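Local coordinates for protein beta-glucosidase (Saccharopolyspora erythraea D, PDB 5M6G) that probably hydrolyses terminal, non-reducing beta-D-glucosyl residues, releasing beta-D-glucose, as a member of glycosyl hydrolase family 3, at residues D62-K73 with R84-A95; G305-D315 with G335-R344. All coordinates share one frame; numbering follows the deposited sequence.

Contact 1 of 2, residues D62-K73 with R84-A95; sequences DKLGQMVQVERK and RIGSVLSGGGSA. With SOR (sorbitol), chain L.
Parallel strand pairing joins 68-71 to 87-90 in a buried part of the N-terminal domain, with Gln69 beside Ser87, Val70 beside Val88 and Glu71 beside Leu89. The ladder runs from Val70 N to Ser87 O, from Leu89 N to Val70 O, and from Arg72 N to Leu89 O. On the face of Gln69 and Leu89, the Gln69 chain is extended, CG anti to the backbone N (chi1 -179°), and Gln69 NE2 donates in its amide plane to Ser87 OG at 3.0 Å; that hydroxyl is also hydrogen-bonded to Ile125 O on the next strand, 125-128. The two strands and helix 77-82 form a beta-alpha-beta unit of the TIM-barrel-type N-terminal domain of glycosyl hydrolase family 3. On the other face, Val70 CG1 meets Ile85 CG2 at 4.0 Å and Val88 CG2 at 4.1 Å. At the C-terminal ends of the strands, polar side chains take over. Glu71, bent at chi2 (-76°), turns its carboxylate to the 91-94 turn: OE2 takes Ser94 OG at 2.7 Å on its syn lone pair and Gly91 N at 2.8 Å on its anti lone pair. Arg72 NH1 reaches the same Ser94 OG in the guanidinium plane at 2.9 Å, while Lys73 NZ forms a salt bridge with Glu71 OE1 at 3.1 Å. Gly92, within this type II turn, lines the sorbitol pocket, its N 3.1 Å from sorbitol C6.

Contact 2 of 2, residues G305-D315 with G335-R344; sequences GLVVSDYDAID and GIDMFMMSSR. With MG (magnesium ion), chain B; SOR (sorbitol), chain L.
Met340 fills the hollow between Ser309 and Tyr311, its chain leaving with CG anti to the backbone N (chi1 -177°) and bending at chi3. SD lies in the plane of the Tyr311 ring, at its edge, 5.2 Å from the centroid, a Met-aromatic contact, while CE rests 3.5 Å from Ser309 O. Along the strand 306-308, Val307 and Val308 offer alternate bumps: the Val307 and Ile336 side chains cross at about a right angle, touching through their CG1 atoms, and Val308 CG2 leans on Met338 CB, which Leu306 CD2 also meets. Ile336 CG2 lies over one face of the Phe339 ring, toward its rim, and Ile314 CG2 sits at that ring's edge, 3.7 Å from CD2. Polar bonds set the register. Asp337 OD2 takes Val307 N on its anti lone pair, while Asp337 OD1 forms salt bridges with Lys298 and Arg365, and Ser309 OG accepts from Met340 N at 2.9 Å. Further on, the Asp312 carboxylate receives Ser342 N on OD1 and Ser342 OG on OD2 (2.6 Å). Arg344 NH1 makes a weak bond, part of a salt bridge, to Asp312 OD1, and NH2 a straighter one to Asp315 OD2 at 2.8 Å; Asp322 also pairs with NH2. Asp315 O binds a magnesium ion, and Asp310 OD1 accepts from sorbitol O3 at 2.5 Å. In the barrel-like domain, strand 306-308 pairs with 273-276 on its other side and 339-341 with 68-71, while helix 325-334 packs on Ile314, Ile336 and Phe339 and helix 363-379 on Leu306 and Asp337.

In the fold
From the N terminus, contact 1 closes first, 84-95 returning to 62-73 after the short helix 77-82. The chain then runs on through strands 125-128, 176-177, 229-233 and 273-276 before contact 2 opens, so the two are in series, neither enclosing nor crossing the other. Contact 2 closes a loop holding the magnesium ligands Asp318, Gln320, Asp322 and Glu327, and helix 325-334. The centres of contact 1 and contact 2 are about 10 Å apart. Strand 339-341 of contact 2 is joined to strand 68-71 of contact 1 by probable hydrogen bonds such as Met67 O to Phe339 N (2.8 Å). First and last strands thus meet, and both contacts reach the sorbitol pocket.

Contact 1 of 2, residues D62-K73 with R84-A95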
loop_
_atom_site.group_PDB
_atom_site.type_symbol
_atom_site.label_atom_id
_atom_site.label_comp_id
_atom_site.label_asym_id
_atom_site.label_seq_id
_atom_site.Cartn_x
_atom_site.Cartn_y
_atom_site.Cartn_z
ATOM N N ASP A 62 -26.053 7.913 17.954
ATOM C CA ASP A 62 -25.711 6.695 17.216
ATOM C C ASP A 62 -25.052 7.046 15.888
ATOM O O ASP A 62 -24.062 6.416 15.483
ATOM C CB ASP A 62 -26.954 5.835 16.958
ATOM C CG ASP A 62 -27.606 5.309 18.246
ATOM O OD1 ASP A 62 -26.870 4.876 19.158
ATOM O OD2 ASP A 62 -28.859 5.315 18.325
ATOM N N LYS A 63 -25.595 8.052 15.196
ATOM C CA LYS A 63 -25.078 8.436 13.887
ATOM C C LYS A 63 -23.689 9.053 13.995
ATOM O O LYS A 63 -22.833 8.823 13.131
ATOM C CB LYS A 63 -26.052 9.414 13.214
ATOM C CG LYS A 63 -27.385 8.797 12.810
ATOM C CD LYS A 63 -28.331 9.853 12.227
ATOM C CE LYS A 63 -29.743 9.298 12.056
ATOM N NZ LYS A 63 -30.672 10.412 11.650
ATOM N N LEU A 64 -23.445 9.849 15.035
ATOM C CA LEU A 64 -22.115 10.417 15.214
ATOM C C LEU A 64 -21.095 9.317 15.464
ATOM O O LEU A 64 -20.001 9.325 14.883
ATOM C CB LEU A 64 -22.114 11.415 16.367
ATOM C CG LEU A 64 -23.103 12.574 16.181
ATOM C CD1 LEU A 64 -23.126 13.439 17.426
ATOM C CD2 LEU A 64 -22.756 13.414 14.932
ATOM N N GLY A 65 -21.456 8.345 16.304
ATOM C CA GLY A 65 -20.562 7.229 16.565
ATOM C C GLY A 65 -20.145 6.500 15.306
ATOM O O GLY A 65 -18.976 6.136 15.155
ATOM N N GLN A 66 -21.088 6.275 14.383
ATOM C CA GLN A 66 -20.754 5.534 13.169
ATOM C C GLN A 66 -19.686 6.234 12.345
ATOM O O GLN A 66 -18.998 5.571 11.569
ATOM C CB GLN A 66 -21.984 5.310 12.286
ATOM C CG GLN A 66 -22.953 4.260 12.789
ATOM C CD GLN A 66 -22.313 2.898 12.893
ATOM O OE1 GLN A 66 -21.872 2.325 11.894
ATOM N NE2 GLN A 66 -22.251 2.369 14.109
ATOM N N MET A 67 -19.531 7.548 12.496
ATOM C CA MET A 67 -18.575 8.301 11.695
ATOM C C MET A 67 -17.154 8.235 12.246
ATOM O O MET A 67 -16.244 8.813 11.646
ATOM C CB MET A 67 -19.044 9.752 11.579
ATOM C CG MET A 67 -20.334 9.870 10.778
ATOM S SD MET A 67 -21.061 11.521 10.797
ATOM C CE MET A 67 -19.787 12.430 9.916
ATOM N N VAL A 68 -16.943 7.525 13.350
ATOM C CA VAL A 68 -15.647 7.440 14.015
ATOM C C VAL A 68 -14.965 6.126 13.639
ATOM O O VAL A 68 -15.580 5.051 13.700
ATOM C CB VAL A 68 -15.812 7.553 15.541
ATOM C CG1 VAL A 68 -14.482 7.273 16.240
ATOM C CG2 VAL A 68 -16.368 8.939 15.929
ATOM N N GLN A 69 -13.695 6.209 13.239
ATOM C CA GLN A 69 -12.821 5.041 13.159
ATOM C C GLN A 69 -11.643 5.307 14.084
ATOM O O GLN A 69 -10.840 6.214 13.825
ATOM C CB GLN A 69 -12.354 4.767 11.730
ATOM C CG GLN A 69 -11.459 3.522 11.616
ATOM C CD GLN A 69 -10.917 3.361 10.221
ATOM O OE1 GLN A 69 -10.085 4.142 9.785
ATOM N NE2 GLN A 69 -11.422 2.372 9.495
ATOM N N VAL A 70 -11.550 4.536 15.168
ATOM C CA VAL A 70 -10.560 4.775 16.210
ATOM C C VAL A 70 -9.501 3.683 16.163
ATOM O O VAL A 70 -9.805 2.509 15.907
ATOM C CB VAL A 70 -11.215 4.881 17.609
ATOM C CG1 VAL A 70 -11.851 3.550 18.081
ATOM C CG2 VAL A 70 -10.210 5.402 18.621
ATOM N N GLU A 71 -8.251 4.078 16.401
ATOM C CA GLU A 71 -7.148 3.128 16.412
ATOM C C GLU A 71 -7.223 2.273 17.675
ATOM O O GLU A 71 -7.507 2.776 18.765
ATOM C CB GLU A 71 -5.817 3.880 16.332
ATOM C CG GLU A 71 -4.697 3.140 15.607
ATOM C CD GLU A 71 -4.076 2.035 16.442
ATOM O OE1 GLU A 71 -3.933 2.221 17.667
ATOM O OE2 GLU A 71 -3.731 0.982 15.867
ATOM N N ARG A 72 -6.964 0.973 17.520
ATOM C CA ARG A 72 -7.283 0.008 18.573
ATOM C C ARG A 72 -6.577 0.316 19.892
ATOM O O ARG A 72 -7.109 -0.005 20.958
ATOM C CB ARG A 72 -6.927 -1.403 18.110
ATOM C CG ARG A 72 -5.471 -1.505 17.647
ATOM C CD ARG A 72 -5.018 -2.955 17.462
ATOM N NE ARG A 72 -4.843 -3.662 18.730
ATOM C CZ ARG A 72 -3.722 -3.636 19.443
ATOM N NH1 ARG A 72 -2.689 -2.929 19.016
ATOM N NH2 ARG A 72 -3.635 -4.315 20.582
ATOM N N LYS A 73 -5.381 0.919 19.855
ATOM C CA LYS A 73 -4.693 1.219 21.110
ATOM C C LYS A 73 -5.453 2.234 21.959
ATOM O O LYS A 73 -5.242 2.288 23.177
ATOM C CB LYS A 73 -3.277 1.730 20.838
ATOM C CG LYS A 73 -2.315 0.658 20.330
ATOM C CD LYS A 73 -0.869 1.168 20.277
ATOM C CE LYS A 73 -0.721 2.324 19.293
ATOM N NZ LYS A 73 -0.897 1.874 17.877
ATOM N N ARG A 84 -20.643 3.603 20.826
ATOM C CA ARG A 84 -21.349 3.269 19.592
ATOM C C ARG A 84 -20.484 3.604 18.379
ATOM O O ARG A 84 -20.968 4.100 17.362
ATOM C CB ARG A 84 -22.701 3.987 19.514
ATOM C CG ARG A 84 -23.496 3.974 20.822
ATOM C CD ARG A 84 -23.893 2.578 21.228
ATOM N NE ARG A 84 -24.902 2.600 22.293
ATOM C CZ ARG A 84 -24.735 2.102 23.515
ATOM N NH1 ARG A 84 -23.591 1.519 23.852
ATOM N NH2 ARG A 84 -25.723 2.177 24.399
ATOM N N ILE A 85 -19.184 3.339 18.499
ATOM C CA ILE A 85 -18.236 3.721 17.458
ATOM C C ILE A 85 -18.388 2.795 16.256
ATOM O O ILE A 85 -18.645 1.593 16.395
ATOM C CB ILE A 85 -16.815 3.721 18.050
ATOM C CG1 ILE A 85 -16.592 5.037 18.807
ATOM C CG2 ILE A 85 -15.734 3.487 16.981
ATOM C CD1 ILE A 85 -15.506 4.982 19.836
ATOM N N GLY A 86 -18.260 3.361 15.052
ATOM C CA GLY A 86 -18.562 2.596 13.858
ATOM C C GLY A 86 -17.427 1.720 13.369
ATOM O O GLY A 86 -17.667 0.698 12.719
ATOM N N SER A 87 -16.188 2.079 13.678
ATOM C CA SER A 87 -15.080 1.362 13.081
ATOM C C SER A 87 -13.871 1.418 13.993
ATOM O O SER A 87 -13.719 2.347 14.789
ATOM C CB SER A 87 -14.728 1.952 11.709
ATOM O OG SER A 87 -13.680 1.219 11.101
ATOM N N VAL A 88 -13.008 0.410 13.851
ATOM C CA VAL A 88 -11.695 0.386 14.478
ATOM C C VAL A 88 -10.679 0.064 13.392
ATOM O O VAL A 88 -10.998 -0.610 12.407
ATOM C CB VAL A 88 -11.636 -0.640 15.635
ATOM C CG1 VAL A 88 -10.231 -0.756 16.219
ATOM C CG2 VAL A 88 -12.635 -0.257 16.738
ATOM N N LEU A 89 -9.457 0.579 13.548
ATOM C CA LEU A 89 -8.357 0.201 12.668
ATOM C C LEU A 89 -7.157 -0.227 13.496
ATOM O O LEU A 89 -7.016 0.126 14.671
ATOM C CB LEU A 89 -7.916 1.331 11.706
ATOM C CG LEU A 89 -7.021 2.452 12.262
ATOM C CD1 LEU A 89 -6.102 3.032 11.184
ATOM C CD2 LEU A 89 -7.843 3.572 12.891
ATOM N N SER A 90 -6.300 -1.024 12.865
ATOM C CA SER A 90 -4.927 -1.188 13.312
ATOM C C SER A 90 -4.071 -0.273 12.454
ATOM O O SER A 90 -4.063 -0.404 11.225
ATOM C CB SER A 90 -4.453 -2.639 13.183
ATOM O OG SER A 90 -4.921 -3.426 14.252
ATOM N N GLY A 91 -3.394 0.680 13.083
ATOM C CA GLY A 91 -2.349 1.393 12.381
ATOM C C GLY A 91 -1.200 0.445 12.050
ATOM O O GLY A 91 -1.160 -0.706 12.487
ATOM N N GLY A 92 -0.252 0.935 11.254
ATOM C CA GLY A 92 0.918 0.145 10.931
ATOM C C GLY A 92 1.628 -0.312 12.189
ATOM O O GLY A 92 1.914 0.494 13.081
ATOM N N GLY A 93 1.905 -1.607 12.283
ATOM C CA GLY A 93 2.568 -2.152 13.447
ATOM C C GLY A 93 1.670 -2.439 14.628
ATOM O O GLY A 93 2.164 -2.910 15.656
ATOM N N SER A 94 0.366 -2.186 14.517
ATOM C CA SER A 94 -0.542 -2.274 15.660
ATOM C C SER A 94 -1.168 -3.667 15.706
ATOM O O SER A 94 -2.325 -3.885 15.338
ATOM C CB SER A 94 -1.602 -1.179 15.574
ATOM O OG SER A 94 -2.311 -1.069 16.795
ATOM N N ALA A 95 -0.367 -4.644 16.199
ATOM C CA ALA A 95 -0.776 -6.036 16.244
ATOM C C ALA A 95 -1.139 -6.448 17.665
ATOM O O ALA A 95 -0.659 -5.846 18.630
ATOM C CB ALA A 95 0.351 -6.941 15.732
HETATM C C1 SOR L . -2.282 5.819 4.496
HETATM C C2 SOR L . -2.461 4.764 5.574
HETATM C C3 SOR L . -2.303 5.423 6.941
HETATM C C4 SOR L . -2.116 4.378 8.037
HETATM C C5 SOR L . -1.415 4.932 9.281
HETATM C C6 SOR L . -0.964 3.753 10.137
HETATM O O1 SOR L . -1.883 5.227 3.284
HETATM O O2 SOR L . -3.744 4.176 5.459
HETATM O O3 SOR L . -3.454 6.184 7.200
HETATM O O4 SOR L . -3.372 3.840 8.402
HETATM O O5 SOR L . -0.304 5.754 8.946
HETATM O O6 SOR L . 0.015 4.164 11.068
HETATM O O HOH W 1 -23.440 3.885 16.277
HETATM O O HOH W 2 -27.754 3.107 20.909
HETATM O O HOH W 3 -20.728 -0.086 14.716
#

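Contact 2 of 2, residues G305-D315 with G335-R344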
loop_
_atom_site.group_PDB
_atom_site.type_symbol
_atom_site.label_atom_id
_atom_site.label_comp_id
_atom_site.label_asym_id
_atom_site.label_seq_id
_atom_site.Cartn_x
_atom_site.Cartn_y
_atom_site.Cartn_z
ATOM N N GLY A 305 -19.788 5.502 -2.385
ATOM C CA GLY A 305 -19.210 4.711 -1.324
ATOM C C GLY A 305 -18.817 5.540 -0.122
ATOM O O GLY A 305 -19.285 6.661 0.080
ATOM N N LEU A 306 -17.911 4.982 0.672
ATOM C CA LEU A 306 -17.535 5.540 1.965
ATOM C C LEU A 306 -16.263 6.365 1.803
ATOM O O LEU A 306 -15.211 5.811 1.470
ATOM C CB LEU A 306 -17.319 4.397 2.961
ATOM C CG LEU A 306 -17.214 4.593 4.472
ATOM C CD1 LEU A 306 -17.258 3.211 5.128
ATOM C CD2 LEU A 306 -15.950 5.336 4.860
ATOM N N VAL A 307 -16.343 7.669 2.064
ATOM C CA VAL A 307 -15.162 8.531 2.037
ATOM C C VAL A 307 -14.575 8.598 3.443
ATOM O O VAL A 307 -15.233 9.064 4.383
ATOM C CB VAL A 307 -15.504 9.936 1.518
ATOM C CG1 VAL A 307 -14.252 10.808 1.522
ATOM C CG2 VAL A 307 -16.110 9.838 0.138
ATOM N N VAL A 308 -13.332 8.144 3.593
ATOM C CA VAL A 308 -12.677 8.104 4.895
ATOM C C VAL A 308 -11.503 9.075 4.897
ATOM O O VAL A 308 -10.827 9.256 3.875
ATOM C CB VAL A 308 -12.238 6.665 5.248
ATOM C CG1 VAL A 308 -11.201 6.147 4.257
ATOM C CG2 VAL A 308 -11.728 6.582 6.689
ATOM N N SER A 309 -11.272 9.717 6.044
ATOM C CA SER A 309 -10.113 10.584 6.199
ATOM C C SER A 309 -8.834 9.759 6.355
ATOM O O SER A 309 -8.868 8.551 6.610
ATOM C CB SER A 309 -10.279 11.501 7.417
ATOM O OG SER A 309 -9.847 10.862 8.615
ATOM N N ASP A 310 -7.687 10.429 6.184
ATOM C CA ASP A 310 -6.425 9.838 6.604
ATOM C C ASP A 310 -6.266 10.030 8.111
ATOM O O ASP A 310 -7.089 10.663 8.784
ATOM C CB ASP A 310 -5.246 10.435 5.822
ATOM C CG ASP A 310 -4.069 9.452 5.677
ATOM O OD1 ASP A 310 -3.886 8.570 6.558
ATOM O OD2 ASP A 310 -3.327 9.563 4.672
ATOM N N TYR A 311 -5.177 9.483 8.640
ATOM C CA TYR A 311 -4.991 9.265 10.071
ATOM C C TYR A 311 -4.696 10.585 10.770
ATOM O O TYR A 311 -3.679 11.224 10.482
ATOM C CB TYR A 311 -3.845 8.271 10.246
ATOM C CG TYR A 311 -3.564 7.735 11.626
ATOM C CD1 TYR A 311 -2.617 8.336 12.451
ATOM C CD2 TYR A 311 -4.181 6.564 12.079
ATOM C CE1 TYR A 311 -2.319 7.801 13.710
ATOM C CE2 TYR A 311 -3.893 6.031 13.329
ATOM C CZ TYR A 311 -2.967 6.650 14.138
ATOM O OH TYR A 311 -2.688 6.108 15.376
ATOM N N ASP A 312 -5.580 10.989 11.694
ATOM C CA ASP A 312 -5.503 12.298 12.355
ATOM C C ASP A 312 -5.321 13.419 11.330
ATOM O O ASP A 312 -4.607 14.392 11.562
ATOM C CB ASP A 312 -4.381 12.345 13.400
ATOM C CG ASP A 312 -4.664 11.467 14.613
ATOM O OD1 ASP A 312 -5.841 11.144 14.865
ATOM O OD2 ASP A 312 -3.698 11.093 15.316
ATOM N N ALA A 313 -5.986 13.280 10.183
ATOM C CA ALA A 313 -5.807 14.246 9.102
ATOM C C ALA A 313 -6.490 15.578 9.390
ATOM O O ALA A 313 -5.995 16.627 8.954
ATOM C CB ALA A 313 -6.334 13.674 7.795
ATOM N N ILE A 314 -7.635 15.565 10.079
ATOM C CA ILE A 314 -8.301 16.837 10.362
ATOM C C ILE A 314 -7.471 17.664 11.330
ATOM O O ILE A 314 -7.527 18.900 11.306
ATOM C CB ILE A 314 -9.735 16.626 10.901
ATOM C CG1 ILE A 314 -9.720 15.939 12.268
ATOM C CG2 ILE A 314 -10.577 15.834 9.911
ATOM C CD1 ILE A 314 -11.067 15.937 12.947
ATOM N N ASP A 315 -6.689 17.004 12.192
ATOM C CA ASP A 315 -5.793 17.708 13.105
ATOM C C ASP A 315 -4.840 18.634 12.366
ATOM O O ASP A 315 -4.432 19.668 12.904
ATOM C CB ASP A 315 -4.960 16.714 13.911
ATOM C CG ASP A 315 -5.791 15.651 14.578
ATOM O OD1 ASP A 315 -6.880 15.309 14.058
ATOM O OD2 ASP A 315 -5.332 15.142 15.622
ATOM N N GLY A 335 -17.402 16.886 3.026
ATOM C CA GLY A 335 -18.004 15.691 2.472
ATOM C C GLY A 335 -17.402 14.375 2.944
ATOM O O GLY A 335 -17.826 13.322 2.457
ATOM N N ILE A 336 -16.439 14.392 3.868
ATOM C CA ILE A 336 -15.867 13.147 4.381
ATOM C C ILE A 336 -16.872 12.450 5.296
ATOM O O ILE A 336 -17.566 13.091 6.094
ATOM C CB ILE A 336 -14.534 13.436 5.097
ATOM C CG1 ILE A 336 -13.514 13.972 4.089
ATOM C CG2 ILE A 336 -13.974 12.173 5.788
ATOM C CD1 ILE A 336 -12.161 14.293 4.686
ATOM N N ASP A 337 -16.954 11.127 5.188
ATOM C CA ASP A 337 -17.966 10.345 5.900
ATOM C C ASP A 337 -17.474 9.748 7.207
ATOM O O ASP A 337 -18.240 9.676 8.176
ATOM C CB ASP A 337 -18.477 9.212 5.010
ATOM C CG ASP A 337 -19.014 9.711 3.694
ATOM O OD1 ASP A 337 -19.855 10.640 3.703
ATOM O OD2 ASP A 337 -18.577 9.192 2.646
ATOM N N MET A 338 -16.231 9.273 7.249
ATOM C CA MET A 338 -15.697 8.589 8.418
ATOM C C MET A 338 -14.333 9.175 8.743
ATOM O O MET A 338 -13.550 9.487 7.842
ATOM C CB MET A 338 -15.583 7.080 8.177
ATOM C CG MET A 338 -14.958 6.316 9.338
ATOM S SD MET A 338 -15.101 4.534 9.143
ATOM C CE MET A 338 -16.797 4.270 9.681
ATOM N N PHE A 339 -14.045 9.324 10.030
ATOM C CA PHE A 339 -12.859 10.051 10.458
ATOM C C PHE A 339 -11.928 9.132 11.225
ATOM O O PHE A 339 -12.292 8.587 12.276
ATOM C CB PHE A 339 -13.267 11.289 11.249
ATOM C CG PHE A 339 -13.962 12.283 10.380
ATOM C CD1 PHE A 339 -15.306 12.127 10.077
ATOM C CD2 PHE A 339 -13.243 13.289 9.757
ATOM C CE1 PHE A 339 -15.931 13.007 9.212
ATOM C CE2 PHE A 339 -13.858 14.169 8.909
ATOM C CZ PHE A 339 -15.196 14.030 8.631
ATOM N N MET A 340 -10.739 8.943 10.664
ATOM C CA MET A 340 -9.736 8.031 11.195
ATOM C C MET A 340 -8.900 8.785 12.218
ATOM O O MET A 340 -8.279 9.800 11.882
ATOM C CB MET A 340 -8.861 7.501 10.060
ATOM C CG MET A 340 -7.819 6.475 10.489
ATOM S SD MET A 340 -6.657 6.163 9.134
ATOM C CE MET A 340 -7.751 5.521 7.882
ATOM N N MET A 341 -8.889 8.306 13.461
ATOM C CA MET A 341 -8.231 9.040 14.532
ATOM C C MET A 341 -7.475 8.083 15.446
ATOM O O MET A 341 -7.887 6.935 15.651
ATOM C CB MET A 341 -9.249 9.870 15.330
ATOM C CG MET A 341 -10.326 9.042 16.034
ATOM S SD MET A 341 -11.657 10.145 16.601
ATOM C CE MET A 341 -12.451 10.567 15.039
ATOM N N SER A 342 -6.360 8.580 15.998
ATOM C CA SER A 342 -5.508 7.790 16.884
ATOM C C SER A 342 -6.049 7.716 18.301
ATOM O O SER A 342 -5.634 6.837 19.064
ATOM C CB SER A 342 -4.092 8.371 16.926
ATOM O OG SER A 342 -4.085 9.704 17.421
ATOM N N SER A 343 -6.946 8.634 18.661
ATOM C CA SER A 343 -7.528 8.742 19.990
ATOM C C SER A 343 -8.528 9.886 19.953
ATOM O O SER A 343 -8.784 10.447 18.880
ATOM C CB SER A 343 -6.459 9.010 21.047
ATOM O OG SER A 343 -5.819 10.254 20.780
ATOM N N ARG A 344 -9.085 10.240 21.113
ATOM C CA ARG A 344 -9.976 11.395 21.264
ATOM C C ARG A 344 -11.336 11.191 20.588
ATOM O O ARG A 344 -11.975 12.157 20.168
ATOM C CB ARG A 344 -9.312 12.681 20.746
ATOM C CG ARG A 344 -8.164 13.192 21.602
ATOM C CD ARG A 344 -7.117 13.869 20.729
ATOM N NE ARG A 344 -6.571 12.924 19.749
ATOM C CZ ARG A 344 -6.229 13.259 18.509
ATOM N NH1 ARG A 344 -5.754 12.341 17.675
ATOM N NH2 ARG A 344 -6.373 14.513 18.102
HETATM MG MG MG B . -5.178 21.223 14.413
HETATM C C1 SOR L . -2.282 5.819 4.496
HETATM C C2 SOR L . -2.461 4.764 5.574
HETATM C C3 SOR L . -2.303 5.423 6.941
HETATM C C4 SOR L . -2.116 4.378 8.037
HETATM C C5 SOR L . -1.415 4.932 9.281
HETATM C C6 SOR L . -0.964 3.753 10.137
HETATM O O1 SOR L . -1.883 5.227 3.284
HETATM O O2 SOR L . -3.744 4.176 5.459
HETATM O O3 SOR L . -3.454 6.184 7.200
HETATM O O4 SOR L . -3.372 3.840 8.402
HETATM O O5 SOR L . -0.304 5.754 8.946
HETATM O O6 SOR L . 0.015 4.164 11.068
HETATM O O HOH W 4 -5.132 22.183 16.460
#